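Local coordinates for galectin (Xenopus laevis, PDB 3WUD), which binds beta-galactosides such as lactose as a proto-type galectin, a two-subunit beta-sandwich lectin close to but distinct from galectin-1, at residues H18-P27 / M125-H136; V79-I90 / K102-N110. All coordinates share one frame; numbering follows the deposited sequence. Where two conformers were deposited one is given.

Contact 1 of 2, residues H18-P27 / M125-H136; sequences HCLELKGFIP and MDGIELKAISLH
Leu22 points into the sandwich to meet Met125 and Ile133, its CD1 lying 3.6 Å from Met125 SD and 4.0 Å from Ile133 CG1. Strands 19-26 and 129-135 pair antiparallel, their axes 4.4 Å apart at closest and their directions 148° apart, and the face bearing Leu20, Leu22, Ile133 and Leu135 turns inward, toward the opposing sheet. Leu20 continues the apolar row, its CG 3.8 Å from Leu135 CD2. With CG between its backbone N and carbonyl carbon (chi1 64°), Met125 brings its sulfur across to Leu22 from strand 120-126 of that facing sheet.

Leu20, Leu22, Met125 and Ile133 are buried. On the other face Phe25 and Glu129 are exposed, and Glu21, Lys23 and Ser134 partly so. Here Lys23 and Lys131 run side by side in the same direction, touching through their methylenes while their ammonium groups stay apart. Glu21 and His136 cross obliquely, the carboxylate nearly parallel to the ring (13°) and near NE2, with Glu21 CB at the ring edge.

Register changes at a classic beta bulge, where Lys131 and Ala132 both face Lys23. Lys23 O is gripped by two N-H groups from the same face of its carbonyl plane, Lys131 N at 2.9 Å and Ala132 N at 3.1 Å. Beyond it the backbones come close, Gly24 CA 2.9 Å from Glu129 O, with Ile128 CD1 against Gly24 CA. At the far end the C-terminal carboxylate is held twice: His18 ND1 donates in its own ring plane to a lone pair of His136 O (2.6 Å), and Cys19 N donates to His136 OXT.

Strand 86-95 flanks 19-26 through backbone bonds, such as Leu20 with Phe92, and the Cys19-Cys91 disulfide. Met7 packs on Met125 and Met9 on Ile133, and edge strand 129-135 pairs antiparallel with a strand of the second subunit, extending the galectin sheet across the dimer.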
# COMPACT_ATOMS: atom_id res chain seq x y z
N HIS A 18 -12.13 -2.34 12.05
CA HIS A 18 -11.76 -1.50 10.92
C HIS A 18 -11.77 -2.26 9.61
O HIS A 18 -11.81 -3.49 9.63
CB HIS A 18 -10.36 -0.93 11.18
CG HIS A 18 -10.31 -0.07 12.40
ND1 HIS A 18 -10.47 1.30 12.34
CD2 HIS A 18 -10.26 -0.39 13.72
CE1 HIS A 18 -10.46 1.79 13.57
NE2 HIS A 18 -10.33 0.79 14.42
N CYS A 19 -11.71 -1.51 8.51
CA CYS A 19 -11.74 -2.12 7.18
C CYS A 19 -10.65 -1.52 6.32
O CYS A 19 -10.16 -0.40 6.53
CB CYS A 19 -13.16 -2.21 6.51
SG CYS A 19 -13.87 -0.96 5.38
N LEU A 20 -10.18 -2.35 5.41
CA LEU A 20 -9.15 -2.02 4.45
C LEU A 20 -9.89 -2.05 3.11
O LEU A 20 -10.50 -3.06 2.77
CB LEU A 20 -8.03 -3.04 4.53
CG LEU A 20 -6.88 -2.89 3.51
CD1 LEU A 20 -5.67 -3.74 3.83
CD2 LEU A 20 -7.32 -3.26 2.09
N GLU A 21 -9.94 -0.94 2.44
CA GLU A 21 -10.54 -0.86 1.09
C GLU A 21 -9.49 -0.90 0.05
O GLU A 21 -8.52 -0.17 0.14
CB GLU A 21 -11.30 0.46 0.90
CG GLU A 21 -11.94 0.52 -0.49
CD GLU A 21 -12.21 1.92 -0.98
OE1 GLU A 21 -11.94 2.22 -2.19
OE2 GLU A 21 -12.69 2.72 -0.15
N LEU A 22 -9.66 -1.76 -0.95
CA LEU A 22 -8.73 -1.86 -2.08
C LEU A 22 -9.48 -1.50 -3.38
O LEU A 22 -10.58 -1.98 -3.59
CB LEU A 22 -8.15 -3.26 -2.22
CG LEU A 22 -6.93 -3.43 -3.13
CD1 LEU A 22 -5.87 -4.32 -2.52
CD2 LEU A 22 -7.30 -3.95 -4.54
N LYS A 23 -8.88 -0.64 -4.20
CA LYS A 23 -9.39 -0.36 -5.53
C LYS A 23 -8.30 -0.75 -6.52
O LYS A 23 -7.14 -0.42 -6.35
CB LYS A 23 -9.76 1.14 -5.65
CG LYS A 23 -10.45 1.50 -6.96
CD LYS A 23 -10.90 2.97 -6.95
CE LYS A 23 -12.22 3.14 -6.25
NZ LYS A 23 -12.69 4.57 -6.33
N GLY A 24 -8.66 -1.39 -7.64
CA GLY A 24 -7.67 -1.87 -8.56
C GLY A 24 -8.33 -2.02 -9.93
O GLY A 24 -9.56 -2.00 -10.04
N PHE A 25 -7.50 -2.28 -10.95
CA PHE A 25 -7.98 -2.45 -12.32
C PHE A 25 -7.76 -3.89 -12.75
O PHE A 25 -6.67 -4.39 -12.63
CB PHE A 25 -7.28 -1.49 -13.32
CG PHE A 25 -7.89 -1.54 -14.73
CD1 PHE A 25 -8.90 -0.66 -15.09
CD2 PHE A 25 -7.43 -2.46 -15.64
CE1 PHE A 25 -9.45 -0.71 -16.37
CE2 PHE A 25 -7.97 -2.52 -16.95
CZ PHE A 25 -8.99 -1.67 -17.28
N ILE A 26 -8.83 -4.53 -13.22
CA ILE A 26 -8.75 -5.90 -13.65
C ILE A 26 -8.44 -5.87 -15.16
O ILE A 26 -9.26 -5.37 -15.88
CB ILE A 26 -10.06 -6.64 -13.44
CG1 ILE A 26 -10.52 -6.62 -11.99
CG2 ILE A 26 -9.91 -8.06 -13.91
CD1 ILE A 26 -12.00 -6.86 -11.81
N PRO A 27 -7.28 -6.40 -15.58
CA PRO A 27 -6.90 -6.54 -16.98
C PRO A 27 -8.00 -7.21 -17.83
O PRO A 27 -8.76 -8.10 -17.39
CB PRO A 27 -5.65 -7.42 -16.94
CG PRO A 27 -5.15 -7.35 -15.51
CD PRO A 27 -6.34 -7.12 -14.69
N MET A 125 -1.36 -9.07 -3.51
CA MET A 125 -2.38 -9.22 -4.56
C MET A 125 -1.71 -9.60 -5.87
O MET A 125 -0.52 -9.31 -6.11
CB MET A 125 -3.20 -7.96 -4.67
CG MET A 125 -2.38 -6.77 -5.11
SD MET A 125 -3.30 -5.25 -4.86
CE MET A 125 -3.66 -4.67 -6.50
N ASP A 126 -2.49 -10.21 -6.75
CA ASP A 126 -1.94 -10.76 -7.97
C ASP A 126 -3.09 -10.71 -9.01
O ASP A 126 -4.23 -10.95 -8.69
CB ASP A 126 -1.48 -12.21 -7.72
CG ASP A 126 -0.72 -12.83 -8.90
OD1 ASP A 126 -0.05 -12.14 -9.74
OD2 ASP A 126 -0.80 -14.07 -8.97
N GLY A 127 -2.79 -10.32 -10.23
CA GLY A 127 -3.79 -10.32 -11.29
C GLY A 127 -4.67 -9.08 -11.37
O GLY A 127 -5.60 -9.04 -12.17
N ILE A 128 -4.39 -8.10 -10.51
CA ILE A 128 -5.17 -6.89 -10.42
C ILE A 128 -4.18 -5.75 -10.20
O ILE A 128 -3.30 -5.88 -9.38
CB ILE A 128 -6.30 -6.97 -9.32
CG1 ILE A 128 -7.10 -5.67 -9.27
CG2 ILE A 128 -5.77 -7.34 -7.93
CD1 ILE A 128 -8.27 -5.73 -8.32
N GLU A 129 -4.35 -4.64 -10.89
CA GLU A 129 -3.42 -3.53 -10.81
C GLU A 129 -3.86 -2.58 -9.71
O GLU A 129 -4.98 -2.16 -9.68
CB GLU A 129 -3.30 -2.84 -12.17
CG GLU A 129 -2.83 -3.82 -13.23
CD GLU A 129 -2.58 -3.18 -14.59
OE1 GLU A 129 -1.93 -2.10 -14.62
OE2 GLU A 129 -3.05 -3.77 -15.63
N LEU A 130 -2.94 -2.22 -8.82
CA LEU A 130 -3.34 -1.34 -7.73
C LEU A 130 -3.71 0.02 -8.28
O LEU A 130 -3.00 0.62 -9.11
CB LEU A 130 -2.17 -1.17 -6.74
CG LEU A 130 -2.32 -0.22 -5.60
CD1 LEU A 130 -3.40 -0.62 -4.61
CD2 LEU A 130 -0.95 -0.15 -4.92
N LYS A 131 -4.80 0.55 -7.75
CA LYS A 131 -5.15 1.97 -7.96
C LYS A 131 -5.04 2.65 -6.60
O LYS A 131 -4.37 3.66 -6.51
CB LYS A 131 -6.56 2.10 -8.59
CG LYS A 131 -7.19 3.50 -8.62
CD LYS A 131 -6.38 4.56 -9.31
CE LYS A 131 -6.85 5.96 -8.88
NZ LYS A 131 -7.25 6.07 -7.41
N ALA A 132 -5.67 2.13 -5.54
CA ALA A 132 -5.61 2.77 -4.23
C ALA A 132 -5.84 1.73 -3.12
O ALA A 132 -6.62 0.75 -3.31
CB ALA A 132 -6.65 3.86 -4.10
N ILE A 133 -5.22 1.98 -1.97
CA ILE A 133 -5.59 1.29 -0.71
C ILE A 133 -5.90 2.32 0.37
O ILE A 133 -5.21 3.34 0.49
CB ILE A 133 -4.47 0.32 -0.23
CG1 ILE A 133 -4.38 -0.84 -1.22
CG2 ILE A 133 -4.76 -0.22 1.20
CD1 ILE A 133 -3.13 -1.70 -1.16
N SER A 134 -6.92 2.05 1.19
CA SER A 134 -7.14 2.93 2.32
C SER A 134 -7.64 2.18 3.55
O SER A 134 -8.32 1.13 3.44
CB SER A 134 -8.08 4.08 1.95
OG SER A 134 -9.35 3.57 1.67
N LEU A 135 -7.31 2.71 4.74
CA LEU A 135 -7.72 2.08 5.99
C LEU A 135 -8.81 2.90 6.65
O LEU A 135 -8.71 4.13 6.73
CB LEU A 135 -6.55 1.93 6.94
CG LEU A 135 -5.37 1.27 6.25
CD1 LEU A 135 -4.13 1.36 7.15
CD2 LEU A 135 -5.69 -0.17 5.84
N HIS A 136 -9.86 2.24 7.08
CA HIS A 136 -10.96 2.92 7.77
C HIS A 136 -11.08 2.30 9.15
O HIS A 136 -10.29 2.63 10.06
CB HIS A 136 -12.24 2.79 6.96
CG HIS A 136 -12.06 3.18 5.51
ND1 HIS A 136 -12.09 4.49 5.09
CD2 HIS A 136 -11.80 2.43 4.41
CE1 HIS A 136 -11.90 4.53 3.79
NE2 HIS A 136 -11.72 3.30 3.35
OXT HIS A 136 -11.90 1.41 9.36

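Contact 2 of 2, residues V79-I90 / K102-N110; sequences VFPFQQGAETSI and KLSDGQEFN
Apolar contact centres on Leu103, whose two methyls are shared between different partners. CD1 meets Val79 CG1 tip to tip at 3.8 Å and also touches the Pro81 ring, which crosses the leucine at about a right angle. CD2 lies 4.0 Å from Phe82 CZ, while Ile90 runs beside Leu103 in the same direction. Pointing CG away from the carbonyl carbon (chi1 -58°) lets the leucine fork between these groups. Pro81 in turn stands over the Phe82 ring, its CG above the centre of one face, and the Asp105 carboxylate rests against the proline, with OD1 3.7 Å from Pro81 CB.

Polar links between the segments run through water. One water is shared by Thr88 OG1 and Ser104 OG, each at 2.5 Å, and donates to Pro81 O; both distances are short, which makes its exact placing less certain. A second donates to Ser89 O and accepts from Ser104 N at 3.1 Å, bridging the backbones where strands 86-95 and 98-103 diverge.

Within 102-110, Leu103 to Gly106 form a type I turn. Overlapping it is an Asx turn, in which Gln107 N donates to Asp105 OD2 at 3.2 Å from above the carboxylate plane.

The chemistry implies a junction at the sandwich edge in which Leu103 joins the turn to loop residues 79-82 by apolar contact, while two waters supply the polar links where the strands part.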
# COMPACT_ATOMS: atom_id res chain seq x y z
N VAL A 79 -21.81 -14.83 -5.81
CA VAL A 79 -21.84 -13.40 -6.12
C VAL A 79 -20.62 -13.04 -6.95
O VAL A 79 -19.53 -13.55 -6.69
CB VAL A 79 -21.87 -12.56 -4.85
CG1 VAL A 79 -20.59 -12.65 -4.10
CG2 VAL A 79 -22.11 -11.09 -5.20
N PHE A 80 -20.80 -12.17 -7.94
CA PHE A 80 -19.70 -11.84 -8.85
C PHE A 80 -19.93 -10.55 -9.60
O PHE A 80 -20.23 -10.56 -10.81
CB PHE A 80 -19.51 -12.99 -9.84
CG PHE A 80 -18.13 -13.05 -10.46
CD1 PHE A 80 -17.10 -13.68 -9.80
CD2 PHE A 80 -17.85 -12.56 -11.74
CE1 PHE A 80 -15.83 -13.77 -10.36
CE2 PHE A 80 -16.57 -12.58 -12.28
CZ PHE A 80 -15.53 -13.22 -11.57
N PRO A 81 -19.75 -9.43 -8.94
CA PRO A 81 -19.92 -8.12 -9.59
C PRO A 81 -18.69 -7.62 -10.34
O PRO A 81 -18.41 -6.41 -10.32
CB PRO A 81 -20.10 -7.22 -8.41
CG PRO A 81 -19.23 -7.83 -7.39
CD PRO A 81 -19.42 -9.30 -7.52
N PHE A 82 -17.89 -8.51 -10.89
CA PHE A 82 -16.65 -8.08 -11.51
C PHE A 82 -16.73 -8.18 -13.04
O PHE A 82 -17.51 -8.94 -13.54
CB PHE A 82 -15.45 -8.91 -10.95
CG PHE A 82 -15.40 -8.98 -9.46
CD1 PHE A 82 -14.87 -7.95 -8.73
CD2 PHE A 82 -15.82 -10.15 -8.78
CE1 PHE A 82 -14.86 -8.01 -7.37
CE2 PHE A 82 -15.76 -10.23 -7.42
CZ PHE A 82 -15.27 -9.17 -6.73
N GLN A 83 -16.02 -7.28 -13.73
CA GLN A 83 -15.81 -7.34 -15.18
C GLN A 83 -14.34 -7.20 -15.49
O GLN A 83 -13.60 -6.45 -14.86
CB GLN A 83 -16.54 -6.18 -15.89
CG GLN A 83 -17.79 -5.72 -15.16
CD GLN A 83 -18.67 -4.74 -15.93
OE1 GLN A 83 -18.19 -3.83 -16.62
NE2 GLN A 83 -19.99 -4.92 -15.80
N GLN A 84 -13.92 -7.91 -16.52
CA GLN A 84 -12.58 -7.81 -17.04
C GLN A 84 -12.46 -6.47 -17.73
O GLN A 84 -13.45 -5.98 -18.28
CB GLN A 84 -12.32 -8.92 -18.07
CG GLN A 84 -12.30 -10.33 -17.50
CD GLN A 84 -12.58 -11.38 -18.55
OE1 GLN A 84 -13.57 -11.26 -19.26
NE2 GLN A 84 -11.73 -12.39 -18.67
N GLY A 85 -11.29 -5.86 -17.64
CA GLY A 85 -11.09 -4.52 -18.19
C GLY A 85 -11.84 -3.39 -17.52
O GLY A 85 -12.31 -2.44 -18.19
N ALA A 86 -11.94 -3.46 -16.19
CA ALA A 86 -12.65 -2.49 -15.40
C ALA A 86 -12.02 -2.37 -14.03
O ALA A 86 -11.38 -3.29 -13.55
CB ALA A 86 -14.10 -2.91 -15.22
N GLU A 87 -12.32 -1.24 -13.39
CA GLU A 87 -11.99 -1.01 -12.00
C GLU A 87 -12.96 -1.74 -11.07
O GLU A 87 -14.14 -1.97 -11.42
CB GLU A 87 -12.03 0.50 -11.72
CG GLU A 87 -11.20 0.94 -10.53
CD GLU A 87 -10.77 2.41 -10.64
OE1 GLU A 87 -11.63 3.27 -10.86
OE2 GLU A 87 -9.58 2.71 -10.56
N THR A 88 -12.45 -2.17 -9.91
CA THR A 88 -13.28 -2.70 -8.86
C THR A 88 -12.77 -2.18 -7.52
O THR A 88 -11.65 -1.78 -7.45
CB THR A 88 -13.33 -4.23 -8.89
OG1 THR A 88 -14.36 -4.65 -7.97
CG2 THR A 88 -11.94 -4.83 -8.54
N SER A 89 -13.62 -2.16 -6.50
CA SER A 89 -13.26 -1.78 -5.13
C SER A 89 -13.88 -2.80 -4.19
O SER A 89 -15.04 -3.22 -4.36
CB SER A 89 -13.72 -0.34 -4.82
OG SER A 89 -15.11 -0.30 -4.78
N ILE A 90 -13.10 -3.29 -3.22
CA ILE A 90 -13.59 -4.26 -2.24
C ILE A 90 -13.15 -3.78 -0.85
O ILE A 90 -11.98 -3.28 -0.74
CB ILE A 90 -12.99 -5.67 -2.54
CG1 ILE A 90 -13.30 -6.10 -4.00
CG2 ILE A 90 -13.43 -6.71 -1.52
CD1 ILE A 90 -12.07 -6.33 -4.83
N LYS A 102 -16.95 -6.78 1.63
CA LYS A 102 -18.02 -5.85 1.09
C LYS A 102 -17.66 -5.46 -0.33
O LYS A 102 -16.59 -4.89 -0.60
CB LYS A 102 -18.13 -4.59 1.99
CG LYS A 102 -18.17 -4.83 3.47
CD LYS A 102 -18.28 -3.50 4.22
CE LYS A 102 -17.94 -3.63 5.67
NZ LYS A 102 -17.46 -2.33 6.20
N LEU A 103 -18.57 -5.76 -1.26
CA LEU A 103 -18.39 -5.57 -2.65
C LEU A 103 -19.06 -4.25 -3.09
O LEU A 103 -19.94 -3.69 -2.35
CB LEU A 103 -18.94 -6.75 -3.39
CG LEU A 103 -18.30 -8.10 -2.98
CD1 LEU A 103 -19.00 -9.24 -3.66
CD2 LEU A 103 -16.80 -8.08 -3.25
N SER A 104 -18.65 -3.81 -4.27
CA SER A 104 -18.99 -2.52 -4.86
C SER A 104 -20.46 -2.36 -5.13
O SER A 104 -20.95 -1.25 -5.14
CB SER A 104 -18.23 -2.31 -6.20
OG SER A 104 -18.51 -3.38 -7.16
N ASP A 105 -21.18 -3.45 -5.35
CA ASP A 105 -22.61 -3.44 -5.59
C ASP A 105 -23.45 -3.64 -4.31
O ASP A 105 -24.61 -3.96 -4.37
CB ASP A 105 -22.97 -4.50 -6.68
CG ASP A 105 -22.82 -5.94 -6.18
OD1 ASP A 105 -23.36 -6.92 -6.79
OD2 ASP A 105 -22.18 -6.13 -5.13
N GLY A 106 -22.83 -3.50 -3.14
CA GLY A 106 -23.49 -3.70 -1.90
C GLY A 106 -23.56 -5.12 -1.35
O GLY A 106 -23.92 -5.30 -0.18
N GLN A 107 -23.27 -6.14 -2.16
CA GLN A 107 -23.30 -7.52 -1.68
C GLN A 107 -22.15 -7.74 -0.75
O GLN A 107 -21.11 -7.17 -0.96
CB GLN A 107 -23.24 -8.47 -2.87
CG GLN A 107 -24.49 -8.30 -3.72
CD GLN A 107 -24.96 -9.63 -4.28
OE1 GLN A 107 -25.57 -10.45 -3.57
NE2 GLN A 107 -24.68 -9.84 -5.57
N GLU A 108 -22.37 -8.56 0.27
CA GLU A 108 -21.40 -8.78 1.33
C GLU A 108 -21.41 -10.27 1.71
O GLU A 108 -22.49 -10.91 1.67
CB GLU A 108 -21.83 -8.06 2.58
CG GLU A 108 -21.76 -6.55 2.59
CD GLU A 108 -22.40 -5.99 3.85
OE1 GLU A 108 -22.85 -6.82 4.67
OE2 GLU A 108 -22.42 -4.75 4.03
N PHE A 109 -20.29 -10.80 2.22
CA PHE A 109 -20.32 -12.13 2.80
C PHE A 109 -19.24 -12.21 3.83
O PHE A 109 -18.37 -11.35 3.88
CB PHE A 109 -20.18 -13.20 1.69
CG PHE A 109 -18.82 -13.21 0.99
CD1 PHE A 109 -17.74 -13.96 1.50
CD2 PHE A 109 -18.64 -12.50 -0.19
CE1 PHE A 109 -16.51 -13.95 0.82
CE2 PHE A 109 -17.42 -12.55 -0.88
CZ PHE A 109 -16.35 -13.24 -0.35
N ASN A 110 -19.34 -13.17 4.74
CA ASN A 110 -18.37 -13.31 5.80
C ASN A 110 -17.55 -14.53 5.53
O ASN A 110 -18.05 -15.53 5.03
CB ASN A 110 -19.03 -13.50 7.17
CG ASN A 110 -19.91 -12.34 7.56
OD1 ASN A 110 -19.56 -11.20 7.34
ND2 ASN A 110 -21.06 -12.64 8.09
O HOH W 1 -16.80 -4.62 -8.47
O HOH W 2 -16.46 -5.35 -5.76

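In the fold
Strands 19-26 and 86-95 are neighbours in the five-stranded sheet, and Leu22 N probably bonds to Ile90 O, so contacts 1 and 2 share that sheet, with contact 2 nested in the chain loop that contact 1 closes. Each is partly buried. Contact 1 joins long strands at the sheet's dimer edge by direct backbone bonds, with one face in the core. Contact 2 lies toward the other end of the strand order, where strands give way to turn and loop: half the area is buried (470 against 944 Å²), and water replaces direct bonding. Only contact 1 has partners in the second subunit.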